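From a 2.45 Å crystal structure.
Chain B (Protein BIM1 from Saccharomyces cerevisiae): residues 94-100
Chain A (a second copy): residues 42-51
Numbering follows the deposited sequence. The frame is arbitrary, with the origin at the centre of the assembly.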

ATOM      1  N   SER B  94      17.253  10.872  10.870  1.00 41.78           N
ATOM      2  CA  SER B  94      17.927   9.601  10.585  1.00 41.79           C
ATOM      3  C   SER B  94      16.934   8.440  10.528  1.00 44.23           C
ATOM      4  O   SER B  94      17.099   7.564   9.686  1.00 44.74           O
ATOM      5  CB  SER B  94      19.043   9.322  11.591  1.00 46.10           C
ATOM      6  OG  SER B  94      18.532   8.906  12.847  1.00 59.00           O
ATOM      7  N   ILE B  95      15.889   8.442  11.394  1.00 38.69           N
ATOM      8  CA  ILE B  95      14.856   7.417  11.320  1.00 37.66           C
ATOM      9  C   ILE B  95      14.119   7.516   9.972  1.00 42.73           C
ATOM     10  O   ILE B  95      13.940   6.477   9.324  1.00 43.33           O
ATOM     11  CB  ILE B  95      13.882   7.375  12.529  1.00 40.18           C
ATOM     12  CG1 ILE B  95      14.631   7.033  13.835  1.00 39.53           C
ATOM     13  CG2 ILE B  95      12.719   6.366  12.263  1.00 39.95           C
ATOM     14  CD1 ILE B  95      13.798   7.275  15.153  1.00 36.48           C
ATOM     15  N   LEU B  96      13.720   8.742   9.544  1.00 38.74           N
ATOM     16  CA  LEU B  96      13.002   8.962   8.275  1.00 39.12           C
ATOM     17  C   LEU B  96      13.776   8.467   7.077  1.00 41.45           C
ATOM     18  O   LEU B  96      13.186   7.831   6.218  1.00 39.91           O
ATOM     19  CB  LEU B  96      12.635  10.462   8.035  1.00 39.83           C
ATOM     20  CG  LEU B  96      11.721  11.152   9.045  1.00 45.68           C
ATOM     21  CD1 LEU B  96      11.583  12.607   8.715  1.00 46.50           C
ATOM     22  CD2 LEU B  96      10.337  10.502   9.111  1.00 48.78           C
ATOM     23  N   TYR B  97      15.093   8.757   7.011  1.00 37.77           N
ATOM     24  CA  TYR B  97      15.896   8.404   5.851  1.00 37.90           C
ATOM     25  C   TYR B  97      16.728   7.123   5.897  1.00 45.48           C
ATOM     26  O   TYR B  97      17.473   6.851   4.953  1.00 46.28           O
ATOM     27  CB  TYR B  97      16.660   9.627   5.305  1.00 38.80           C
ATOM     28  CG  TYR B  97      15.796  10.862   5.152  1.00 39.70           C
ATOM     29  CD1 TYR B  97      14.628  10.834   4.386  1.00 40.96           C
ATOM     30  CD2 TYR B  97      16.112  12.043   5.810  1.00 40.21           C
ATOM     31  CE1 TYR B  97      13.810  11.954   4.273  1.00 38.53           C
ATOM     32  CE2 TYR B  97      15.327  13.183   5.667  1.00 41.20           C
ATOM     33  CZ  TYR B  97      14.173  13.130   4.901  1.00 46.35           C
ATOM     34  OH  TYR B  97      13.400  14.248   4.774  1.00 45.00           O
ATOM     35  N   ALA B  98      16.560   6.295   6.949  1.00 43.27           N
ATOM     36  CA  ALA B  98      17.243   5.003   7.070  1.00 43.00           C
ATOM     37  C   ALA B  98      16.708   4.055   5.966  1.00 51.57           C
ATOM     38  O   ALA B  98      15.546   4.161   5.584  1.00 49.62           O
ATOM     39  CB  ALA B  98      17.005   4.414   8.445  1.00 43.00           C
ATOM     40  N   THR B  99      17.563   3.166   5.433  1.00 54.18           N
ATOM     41  CA  THR B  99      17.200   2.251   4.336  1.00 56.07           C
ATOM     42  C   THR B  99      16.830   0.815   4.776  1.00 63.52           C
ATOM     43  O   THR B  99      16.101   0.128   4.058  1.00 63.75           O
ATOM     44  CB  THR B  99      18.261   2.313   3.203  1.00 66.74           C
ATOM     45  OG1 THR B  99      19.545   1.957   3.732  1.00 66.59           O
ATOM     46  CG2 THR B  99      18.359   3.701   2.564  1.00 65.02           C
ATOM     47  N   ALA B 100      17.344   0.356   5.939  1.00 62.24           N
ATOM     48  CA  ALA B 100      17.116  -0.996   6.516  1.00106.60           C
ATOM     49  C   ALA B 100      17.714  -2.167   5.733  1.00107.11           C
ATOM     50  O   ALA B 100      18.067  -2.036   4.565  1.00 67.36           O
ATOM     51  CB  ALA B 100      15.633  -1.245   6.796  1.00107.50           C
TER
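Chain A (42-51) EFYFNKLRDI

Chain A lies on chain B as one continuous helix, residues 42 to 51, set against the last turn of a chain B helix and the loop that follows it. As chain B is read forward, its partners run backward along chain A, from Ile A51 and Asp A50 through Lys A47 to Phe A43, so the two stretches pass in opposite senses. The steps of three and four residues are those of a single stripe on a helix.

Ile B95 comes first, with its CA 6.3 Å from the CA of Lys A47. Its CA-to-CB bond points sideways, yet with chi1 m and chi2 t the end of the side chain reaches the partner: Ile B95 CG2 packs 3.7 Å from Ile A51 CG1, and Ile B95 CD1 lies 3.5 Å from Asp A50 O. Lys A47, m at chi1, t at chi2 and chi3, and turned at chi4 (m), brings its amine to backbone carbonyls, and its NZ donates a hydrogen bond to Ile B95 O at 3.0 Å. Leu B96 starts away from chain A, but its CD2 still meets Ile A51 CD1 at 3.6 Å, completing a small apolar patch, while Leu B96 O sits 3.1 Å from Lys A47 CE. Tyr B97 points away and buries nothing here.

At Ala B98 Lys A47 NZ donates its second hydrogen bond, to Ala B98 O at 2.9 Å. Here the loop runs past Phe A43, whose CA-to-CB bond points sideways but whose ring, with chi1 t, comes nearer to chain B. Ala B98 O, 3.5 Å from Phe A43 CZ, lies at the ring edge; Thr B99 contributes its O, 3.6 Å from Phe A43 CE1; Ala B100 CB, 4.4 Å from Phe A43 CE1, is again at the edge. The rule is economical: aliphatic packing, an aromatic edge, and one lysine amine held by two backbone carbonyls.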

ATOM      1  N   GLU A  42       4.970  -2.059   5.282  1.00 43.15           N
ATOM      2  CA  GLU A  42       5.825  -2.614   6.329  1.00 43.56           C
ATOM      3  C   GLU A  42       7.001  -1.670   6.629  1.00 48.59           C
ATOM      4  O   GLU A  42       7.342  -1.472   7.788  1.00 50.08           O
ATOM      5  CB  GLU A  42       6.331  -4.022   5.945  1.00 44.77           C
ATOM      6  N   PHE A  43       7.575  -1.053   5.591  1.00 44.18           N
ATOM      7  CA  PHE A  43       8.698  -0.133   5.706  1.00 43.77           C
ATOM      8  C   PHE A  43       8.297   1.180   6.394  1.00 45.11           C
ATOM      9  O   PHE A  43       8.957   1.602   7.340  1.00 44.82           O
ATOM     10  CB  PHE A  43       9.359   0.056   4.336  1.00 46.38           C
ATOM     11  CG  PHE A  43      10.536   0.997   4.285  1.00 49.26           C
ATOM     12  CD1 PHE A  43      11.744   0.680   4.915  1.00 52.22           C
ATOM     13  CD2 PHE A  43      10.454   2.185   3.582  1.00 53.01           C
ATOM     14  CE1 PHE A  43      12.836   1.551   4.855  1.00 53.30           C
ATOM     15  CE2 PHE A  43      11.561   3.035   3.490  1.00 56.09           C
ATOM     16  CZ  PHE A  43      12.753   2.693   4.099  1.00 53.69           C
ATOM     17  N   TYR A  44       7.185   1.789   5.962  1.00 41.10           N
ATOM     18  CA  TYR A  44       6.716   3.018   6.596  1.00 41.29           C
ATOM     19  C   TYR A  44       6.116   2.813   8.001  1.00 42.92           C
ATOM     20  O   TYR A  44       6.288   3.689   8.855  1.00 43.26           O
ATOM     21  CB  TYR A  44       5.954   3.987   5.647  1.00 42.78           C
ATOM     22  CG  TYR A  44       4.592   3.550   5.150  1.00 45.12           C
ATOM     23  CD1 TYR A  44       3.506   3.458   6.020  1.00 47.05           C
ATOM     24  CD2 TYR A  44       4.347   3.383   3.791  1.00 46.18           C
ATOM     25  CE1 TYR A  44       2.244   3.079   5.566  1.00 48.48           C
ATOM     26  CE2 TYR A  44       3.081   3.019   3.320  1.00 46.88           C
ATOM     27  CZ  TYR A  44       2.027   2.882   4.211  1.00 53.30           C
ATOM     28  OH  TYR A  44       0.770   2.515   3.767  1.00 53.73           O
ATOM     29  N   PHE A  45       5.549   1.611   8.280  1.00 36.71           N
ATOM     30  CA  PHE A  45       5.072   1.255   9.626  1.00 36.63           C
ATOM     31  C   PHE A  45       6.233   1.109  10.592  1.00 40.52           C
ATOM     32  O   PHE A  45       6.138   1.613  11.722  1.00 40.86           O
ATOM     33  CB  PHE A  45       4.179  -0.001   9.641  1.00 38.53           C
ATOM     34  CG  PHE A  45       2.714   0.265   9.365  1.00 40.38           C
ATOM     35  CD1 PHE A  45       2.248   1.557   9.163  1.00 44.13           C
ATOM     36  CD2 PHE A  45       1.799  -0.773   9.333  1.00 43.91           C
ATOM     37  CE1 PHE A  45       0.896   1.800   8.904  1.00 45.52           C
ATOM     38  CE2 PHE A  45       0.436  -0.523   9.109  1.00 46.63           C
ATOM     39  CZ  PHE A  45       0.000   0.759   8.860  1.00 43.99           C
ATOM     40  N   ASN A  46       7.356   0.485  10.124  1.00 35.69           N
ATOM     41  CA  ASN A  46       8.583   0.331  10.892  1.00 35.40           C
ATOM     42  C   ASN A  46       9.182   1.676  11.335  1.00 39.15           C
ATOM     43  O   ASN A  46       9.662   1.792  12.459  1.00 36.49           O
ATOM     44  CB  ASN A  46       9.622  -0.471  10.125  1.00 36.36           C
ATOM     45  CG  ASN A  46       9.523  -1.947  10.310  1.00 61.99           C
ATOM     46  OD1 ASN A  46       9.182  -2.434  11.394  1.00 63.72           O
ATOM     47  ND2 ASN A  46       9.855  -2.696   9.252  1.00 49.82           N
ATOM     48  N   LYS A  47       9.145   2.685  10.443  1.00 37.14           N
ATOM     49  CA  LYS A  47       9.644   4.018  10.713  1.00 36.03           C
ATOM     50  C   LYS A  47       8.785   4.699  11.759  1.00 40.44           C
ATOM     51  O   LYS A  47       9.344   5.348  12.626  1.00 41.07           O
ATOM     52  CB  LYS A  47       9.652   4.860   9.435  1.00 36.91           C
ATOM     53  CG  LYS A  47      10.619   4.380   8.400  1.00 35.85           C
ATOM     54  CD  LYS A  47      10.805   5.462   7.378  1.00 39.54           C
ATOM     55  CE  LYS A  47      11.880   5.072   6.401  1.00 46.89           C
ATOM     56  NZ  LYS A  47      13.160   4.718   7.081  1.00 50.73           N
ATOM     57  N   LEU A  48       7.450   4.558  11.683  1.00 37.79           N
ATOM     58  CA  LEU A  48       6.508   5.146  12.655  1.00 37.61           C
ATOM     59  C   LEU A  48       6.713   4.553  14.046  1.00 41.50           C
ATOM     60  O   LEU A  48       6.707   5.293  15.044  1.00 40.20           O
ATOM     61  CB  LEU A  48       5.053   4.940  12.188  1.00 37.12           C
ATOM     62  CG  LEU A  48       4.634   5.839  11.005  1.00 41.43           C
ATOM     63  CD1 LEU A  48       3.449   5.240  10.257  1.00 40.70           C
ATOM     64  CD2 LEU A  48       4.388   7.332  11.451  1.00 38.91           C
ATOM     65  N   ARG A  49       6.920   3.217  14.091  1.00 39.46           N
ATOM     66  CA  ARG A  49       7.192   2.450  15.299  1.00 41.09           C
ATOM     67  C   ARG A  49       8.480   2.987  15.980  1.00 45.98           C
ATOM     68  O   ARG A  49       8.439   3.325  17.172  1.00 47.41           O
ATOM     69  CB  ARG A  49       7.288   0.960  14.947  1.00 44.99           C
ATOM     70  CG  ARG A  49       7.756   0.056  16.088  1.00 61.84           C
ATOM     71  CD  ARG A  49       8.531  -1.150  15.565  1.00 74.14           C
ATOM     72  NE  ARG A  49       9.830  -0.781  14.989  1.00 84.18           N
ATOM     73  CZ  ARG A  49      10.559  -1.579  14.211  1.00103.29           C
ATOM     74  NH1 ARG A  49      10.126  -2.797  13.903  1.00 93.56           N
ATOM     75  NH2 ARG A  49      11.725  -1.162  13.730  1.00 86.88           N
ATOM     76  N   ASP A  50       9.571   3.165  15.190  1.00 40.44           N
ATOM     77  CA  ASP A  50      10.859   3.711  15.637  1.00 39.33           C
ATOM     78  C   ASP A  50      10.742   5.171  16.120  1.00 42.20           C
ATOM     79  O   ASP A  50      11.405   5.554  17.101  1.00 42.59           O
ATOM     80  CB  ASP A  50      11.903   3.602  14.525  1.00 41.32           C
ATOM     81  CG  ASP A  50      12.312   2.193  14.151  1.00 57.31           C
ATOM     82  OD1 ASP A  50      12.032   1.258  14.946  1.00 58.91           O
ATOM     83  OD2 ASP A  50      12.905   2.019  13.055  1.00 66.30           O
ATOM     84  N   ILE A  51       9.871   5.979  15.457  1.00 35.52           N
ATOM     85  CA  ILE A  51       9.657   7.347  15.896  1.00 34.79           C
ATOM     86  C   ILE A  51       8.882   7.332  17.223  1.00 40.04           C
ATOM     87  O   ILE A  51       9.229   8.110  18.114  1.00 37.98           O
ATOM     88  CB  ILE A  51       9.067   8.284  14.815  1.00 36.84           C
ATOM     89  CG1 ILE A  51      10.079   8.503  13.691  1.00 38.27           C
ATOM     90  CG2 ILE A  51       8.664   9.645  15.403  1.00 34.44           C
ATOM     91  CD1 ILE A  51       9.495   9.201  12.407  1.00 48.84           C
TER